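Local coordinates for protein VP1 (Polyomavirus HPyV6, PDB 4PCG) that builds the pentameric capsomers of the polyomavirus capsid as its major coat protein and probably takes part in attachment to host-cell receptors, at residues G99-R105 / G240-T246; Y119-C123 / R263-V267. One frame throughout, in Å; residues are numbered along the deposited sequence. Where two conformers were deposited one is given.

Interaction 1 of 2, residues G99-R105 / G240-T246; sequences GSAGYIR and GYAGNPT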
loop_
_atom_site.group_PDB
_atom_site.type_symbol
_atom_site.label_atom_id
_atom_site.label_comp_id
_atom_site.label_asym_id
_atom_site.label_seq_id
_atom_site.Cartn_x
_atom_site.Cartn_y
_atom_site.Cartn_z
ATOM N N GLY B 99 -5.586 24.590 6.608
ATOM C CA GLY B 99 -6.659 25.522 7.033
ATOM C C GLY B 99 -7.433 26.113 5.861
ATOM O O GLY B 99 -8.531 26.642 6.045
ATOM N N SER B 100 -6.882 26.024 4.656
ATOM C CA SER B 100 -7.596 26.458 3.446
ATOM C C SER B 100 -8.914 25.708 3.251
ATOM O O SER B 100 -9.802 26.192 2.528
ATOM C CB SER B 100 -6.750 26.250 2.180
ATOM O OG SER B 100 -6.649 24.869 1.851
ATOM N N ALA B 101 -9.025 24.541 3.883
ATOM C CA ALA B 101 -10.181 23.649 3.729
ATOM C C ALA B 101 -11.123 23.704 4.922
ATOM O O ALA B 101 -12.071 22.911 4.998
ATOM C CB ALA B 101 -9.701 22.237 3.517
ATOM N N GLY B 102 -10.849 24.612 5.850
ATOM C CA GLY B 102 -11.640 24.777 7.078
ATOM C C GLY B 102 -11.032 23.980 8.211
ATOM O O GLY B 102 -9.911 23.448 8.090
ATOM N N TYR B 103 -11.768 23.835 9.294
ATOM C CA TYR B 103 -11.276 23.065 10.434
ATOM C C TYR B 103 -12.350 22.137 11.012
ATOM O O TYR B 103 -13.538 22.344 10.789
ATOM C CB TYR B 103 -10.688 23.981 11.488
ATOM C CG TYR B 103 -11.675 24.910 12.180
ATOM C CD1 TYR B 103 -11.963 26.162 11.643
ATOM C CD2 TYR B 103 -12.310 24.543 13.357
ATOM C CE1 TYR B 103 -12.840 27.032 12.269
ATOM C CE2 TYR B 103 -13.193 25.402 13.993
ATOM C CZ TYR B 103 -13.462 26.646 13.431
ATOM O OH TYR B 103 -14.334 27.508 14.019
ATOM N N ILE B 104 -11.917 21.095 11.709
ATOM C CA ILE B 104 -12.844 20.168 12.342
ATOM C C ILE B 104 -12.922 20.564 13.798
ATOM O O ILE B 104 -11.974 20.371 14.602
ATOM C CB ILE B 104 -12.423 18.697 12.209
ATOM C CG1 ILE B 104 -12.168 18.333 10.753
ATOM C CG2 ILE B 104 -13.510 17.787 12.809
ATOM C CD1 ILE B 104 -11.583 16.941 10.558
ATOM N N ARG B 105 -14.055 21.151 14.168
ATOM C CA ARG B 105 -14.179 21.699 15.497
ATOM C C ARG B 105 -13.967 20.625 16.564
ATOM O O ARG B 105 -13.259 20.850 17.542
ATOM C CB ARG B 105 -15.549 22.369 15.669
ATOM C CG ARG B 105 -15.815 22.956 17.037
ATOM C CD ARG B 105 -17.089 23.794 17.010
ATOM N NE ARG B 105 -16.816 25.171 16.607
ATOM C CZ ARG B 105 -17.670 25.999 16.002
ATOM N NH1 ARG B 105 -18.906 25.623 15.664
ATOM N NH2 ARG B 105 -17.269 27.226 15.709
ATOM N N GLY B 240 -14.009 22.153 3.116
ATOM C CA GLY B 240 -14.834 23.234 3.616
ATOM C C GLY B 240 -14.310 24.580 3.138
ATOM O O GLY B 240 -13.508 24.670 2.179
ATOM N N TYR B 241 -14.787 25.613 3.812
ATOM C CA TYR B 241 -14.414 27.010 3.577
ATOM C C TYR B 241 -13.296 27.393 4.554
ATOM O O TYR B 241 -13.407 27.190 5.776
ATOM C CB TYR B 241 -15.628 27.927 3.887
ATOM C CG TYR B 241 -16.706 28.072 2.816
ATOM C CD1 TYR B 241 -16.708 27.310 1.663
ATOM C CD2 TYR B 241 -17.754 29.003 2.984
ATOM C CE1 TYR B 241 -17.706 27.468 0.688
ATOM C CE2 TYR B 241 -18.747 29.164 2.016
ATOM C CZ TYR B 241 -18.709 28.386 0.865
ATOM O OH TYR B 241 -19.669 28.512 -0.117
ATOM N N ALA B 242 -12.257 28.037 4.049
ATOM C CA ALA B 242 -11.207 28.580 4.930
ATOM C C ALA B 242 -11.753 29.434 6.075
ATOM O O ALA B 242 -12.600 30.300 5.853
ATOM C CB ALA B 242 -10.201 29.369 4.105
ATOM N N GLY B 243 -11.283 29.158 7.295
ATOM C CA GLY B 243 -11.675 29.842 8.503
ATOM C C GLY B 243 -12.992 29.424 9.158
ATOM O O GLY B 243 -13.418 30.034 10.140
ATOM N N ASN B 244 -13.652 28.418 8.584
ATOM C CA ASN B 244 -14.936 27.891 9.063
ATOM C C ASN B 244 -14.821 26.428 9.464
ATOM O O ASN B 244 -13.987 25.701 8.911
ATOM C CB ASN B 244 -15.973 27.978 7.942
ATOM C CG ASN B 244 -16.429 29.401 7.679
ATOM O OD1 ASN B 244 -15.997 30.325 8.343
ATOM N ND2 ASN B 244 -17.347 29.569 6.724
ATOM N N PRO B 245 -15.672 25.986 10.395
ATOM C CA PRO B 245 -15.795 24.551 10.658
ATOM C C PRO B 245 -16.332 23.813 9.463
ATOM O O PRO B 245 -16.998 24.403 8.604
ATOM C CB PRO B 245 -16.793 24.468 11.820
ATOM C CG PRO B 245 -16.968 25.843 12.319
ATOM C CD PRO B 245 -16.586 26.784 11.225
ATOM N N THR B 246 -16.001 22.530 9.391
ATOM C CA THR B 246 -16.482 21.658 8.354
ATOM C C THR B 246 -16.557 20.235 8.908
ATOM O O THR B 246 -16.231 20.005 10.063
ATOM C CB THR B 246 -15.616 21.739 7.085
ATOM O OG1 THR B 246 -16.285 21.087 5.993
ATOM C CG2 THR B 246 -14.226 21.087 7.308
HETATM O O HOH W 1 -9.453 27.392 8.501
HETATM O O HOH W 2 -14.843 29.779 13.080
HETATM O O HOH W 3 -16.484 20.966 12.635
#
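The Y103 ring receives P245 over one face, with the proline N offset toward the rim and 3.6 Å from Y103 CE1, while G243 O lies at the ring edge, near its plane. P245 CG then lies over one face of the R105 guanidinium, 3.7 Å from R105 NH2, and also touches Y103 OH at 3.5 Å, so the proline packs against both side chains. Y103 CB leaves its strand pointing away from 240-246, but a chi1 of 66° brings the ring back beside P245.

Behind these groups Y103 and P245 form a single backbone bridge: Y103 N donates to N244 O (2.9 Å, 153° at the hydrogen) and Y103 O accepts T246 N (2.8 Å). Separately, G240 N bonds A101 O at 2.8 Å. G102 CA packs closely on N244 O (3.1 Å). Waters bridge G99 O to G243 N and R105 N to T246 O.

F49 of a neighbouring subunit stacks on the Y103 ring. The contact is thus held by main-chain bonds and water, with the proline adding apolar contact to phenol and guanidinium; it joins strand 103-104 and the turn before it to the loop after strand 227-239.

Interaction 2 of 2, residues Y119-C123 / R263-V267; sequences YFWAC and RFFRV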
loop_
_atom_site.group_PDB
_atom_site.type_symbol
_atom_site.label_atom_id
_atom_site.label_comp_id
_atom_site.label_asym_id
_atom_site.label_seq_id
_atom_site.Cartn_x
_atom_site.Cartn_y
_atom_site.Cartn_z
ATOM N N TYR B 119 -8.565 9.773 -10.332
ATOM C CA TYR B 119 -7.382 10.274 -11.029
ATOM C C TYR B 119 -7.444 9.636 -12.428
ATOM O O TYR B 119 -7.532 8.433 -12.521
ATOM C CB TYR B 119 -6.107 9.803 -10.333
ATOM C CG TYR B 119 -6.078 10.107 -8.839
ATOM C CD1 TYR B 119 -5.560 11.299 -8.391
ATOM C CD2 TYR B 119 -6.590 9.225 -7.906
ATOM C CE1 TYR B 119 -5.540 11.608 -7.042
ATOM C CE2 TYR B 119 -6.568 9.531 -6.547
ATOM C CZ TYR B 119 -6.043 10.727 -6.123
ATOM O OH TYR B 119 -6.010 11.073 -4.771
ATOM N N PHE B 120 -7.423 10.435 -13.478
ATOM C CA PHE B 120 -7.664 9.912 -14.817
ATOM C C PHE B 120 -6.954 10.746 -15.859
ATOM O O PHE B 120 -7.043 11.973 -15.847
ATOM C CB PHE B 120 -9.190 9.880 -15.106
ATOM C CG PHE B 120 -9.536 9.389 -16.490
ATOM C CD1 PHE B 120 -9.575 10.260 -17.566
ATOM C CD2 PHE B 120 -9.739 8.042 -16.718
ATOM C CE1 PHE B 120 -9.810 9.769 -18.869
ATOM C CE2 PHE B 120 -10.009 7.562 -17.975
ATOM C CZ PHE B 120 -10.048 8.431 -19.057
ATOM N N TRP B 121 -6.313 10.065 -16.806
ATOM C CA TRP B 121 -5.809 10.713 -17.989
ATOM C C TRP B 121 -6.021 9.814 -19.204
ATOM O O TRP B 121 -6.073 8.585 -19.098
ATOM C CB TRP B 121 -4.336 11.114 -17.829
ATOM C CG TRP B 121 -3.372 9.961 -17.661
ATOM C CD1 TRP B 121 -2.862 9.468 -16.463
ATOM C CD2 TRP B 121 -2.791 9.145 -18.705
ATOM N NE1 TRP B 121 -1.998 8.409 -16.724
ATOM C CE2 TRP B 121 -1.955 8.188 -18.081
ATOM C CE3 TRP B 121 -2.913 9.125 -20.109
ATOM C CZ2 TRP B 121 -1.245 7.221 -18.811
ATOM C CZ3 TRP B 121 -2.206 8.157 -20.835
ATOM C CH2 TRP B 121 -1.386 7.220 -20.182
ATOM N N ALA B 122 -6.175 10.462 -20.345
ATOM C CA ALA B 122 -6.243 9.787 -21.620
ATOM C C ALA B 122 -5.547 10.618 -22.691
ATOM O O ALA B 122 -5.595 11.856 -22.685
ATOM C CB ALA B 122 -7.687 9.554 -22.030
ATOM N N CYS B 123 -4.953 9.886 -23.638
ATOM C CA CYS B 123 -4.312 10.462 -24.834
ATOM C C CYS B 123 -4.759 9.650 -25.999
ATOM O O CYS B 123 -4.574 8.438 -25.993
ATOM C CB CYS B 123 -2.815 10.266 -24.832
ATOM S SG CYS B 123 -1.937 11.209 -23.613
ATOM N N ARG B 263 -3.563 19.233 -14.653
ATOM C CA ARG B 263 -2.770 18.062 -15.024
ATOM C C ARG B 263 -1.904 18.424 -16.221
ATOM O O ARG B 263 -2.420 18.814 -17.283
ATOM C CB ARG B 263 -3.644 16.849 -15.374
ATOM C CG ARG B 263 -2.834 15.663 -15.896
ATOM C CD ARG B 263 -3.681 14.432 -16.148
ATOM N NE ARG B 263 -4.069 13.708 -14.918
ATOM C CZ ARG B 263 -3.299 12.827 -14.293
ATOM N NH1 ARG B 263 -2.057 12.557 -14.733
ATOM N NH2 ARG B 263 -3.745 12.210 -13.209
ATOM N N PHE B 264 -0.589 18.328 -16.018
ATOM C CA PHE B 264 0.396 18.574 -17.050
ATOM C C PHE B 264 0.505 17.365 -17.961
ATOM O O PHE B 264 0.501 16.237 -17.472
ATOM C CB PHE B 264 1.756 18.860 -16.400
ATOM C CG PHE B 264 2.882 19.047 -17.366
ATOM C CD1 PHE B 264 3.001 20.216 -18.104
ATOM C CD2 PHE B 264 3.871 18.068 -17.512
ATOM C CE1 PHE B 264 4.046 20.405 -18.996
ATOM C CE2 PHE B 264 4.924 18.258 -18.389
ATOM C CZ PHE B 264 5.023 19.426 -19.121
ATOM N N PHE B 265 0.620 17.621 -19.268
ATOM C CA PHE B 265 0.959 16.599 -20.265
ATOM C C PHE B 265 2.130 17.127 -21.123
ATOM O O PHE B 265 2.157 18.288 -21.536
ATOM C CB PHE B 265 -0.188 16.321 -21.251
ATOM C CG PHE B 265 -1.422 15.662 -20.678
ATOM C CD1 PHE B 265 -2.352 16.387 -19.932
ATOM C CD2 PHE B 265 -1.712 14.337 -20.973
ATOM C CE1 PHE B 265 -3.521 15.780 -19.482
ATOM C CE2 PHE B 265 -2.881 13.728 -20.527
ATOM C CZ PHE B 265 -3.799 14.462 -19.782
ATOM N N ARG B 266 3.087 16.252 -21.402
ATOM C CA ARG B 266 4.059 16.451 -22.445
ATOM C C ARG B 266 4.037 15.183 -23.271
ATOM O O ARG B 266 4.467 14.130 -22.815
ATOM C CB ARG B 266 5.473 16.641 -21.869
ATOM C CG ARG B 266 6.506 16.884 -22.945
ATOM C CD ARG B 266 7.899 17.114 -22.380
ATOM N NE ARG B 266 8.023 18.447 -21.810
ATOM C CZ ARG B 266 8.353 18.762 -20.558
ATOM N NH1 ARG B 266 8.411 20.052 -20.215
ATOM N NH2 ARG B 266 8.633 17.844 -19.651
ATOM N N VAL B 267 3.566 15.300 -24.500
ATOM C CA VAL B 267 3.402 14.164 -25.380
ATOM C C VAL B 267 4.492 14.243 -26.444
ATOM O O VAL B 267 4.741 15.290 -27.021
ATOM C CB VAL B 267 2.016 14.158 -26.051
ATOM C CG1 VAL B 267 1.848 12.928 -26.946
ATOM C CG2 VAL B 267 0.899 14.219 -25.026
#
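R263 reaches across to W121 and lays a face of its guanidinium against it: W121 CB and CD1 lie over that face, the latter 3.6 Å from R263 NH1. The indole and guanidinium planes are turned 45° from each other, so this is an oblique contact and not a flat stack. The arginine chain runs out extended, its CG anti to the backbone N (chi1 174°), then bends at chi3, which turns the guanidinium toward the Y119 end of the strand, where its edge faces Y119 CB. R263 NE passes 3.6 Å from F120 O without bonding to it.

Next along the strand, the F265 ring reaches the base of the same tryptophan, with F265 CZ 3.9 Å from W121 CB. Its CE2 lies 3.9 Å from A122 O. In one of the two conformers of C123, SG also makes an oblique sulfur-aromatic contact, 4.1 Å from F265 CE2, and V267 CG2 extends the apolar layer at 4.4 Å from that SG.

In the second shell, D234 makes a salt bridge with R263 NH2 and T90 OG1 is hydrogen-bonded to R263 NH1. These bonds fix the rotation of the guanidinium and probably offset its charge in this buried setting.

The strand axes approach to 9.7 Å and their directions differ by 27°, a spacing that suits side-chain packing between layers rather than backbone pairing. Strand 117-124 pairs antiparallel with 187-194 and 227-239, and 256-274 with 9-27 and 79-93; 227-239 also pairs with 256-274, joining the two layers. The contact therefore belongs to the interior of the jelly-roll sandwich, with D234 on strand 227-239 and T90 on strand 79-93 framing the arginine between them.

The two interactions interleave along the chain, in the order 99-105, 119-123, 240-246 and 263-267, and all four segments belong to the polyomavirus coat protein VP1 fold. Their centres are 31 Å apart and their nearest atoms about 14 Å, so they do not touch. Interaction 2 lies about 8 Å from the centre of the chain (centre to centre), within the jelly roll, interaction 1 about 28 Å, toward one end. Strand 227-239 links them: it supplies D234 to the salt bridge with R263 and runs directly into 240-246. Interaction 1 meets a neighbouring subunit through Y103 among others; strand 263-267 turns its other side to that neighbour, through F264 and R266, while R263, F265 and V267 face the interior.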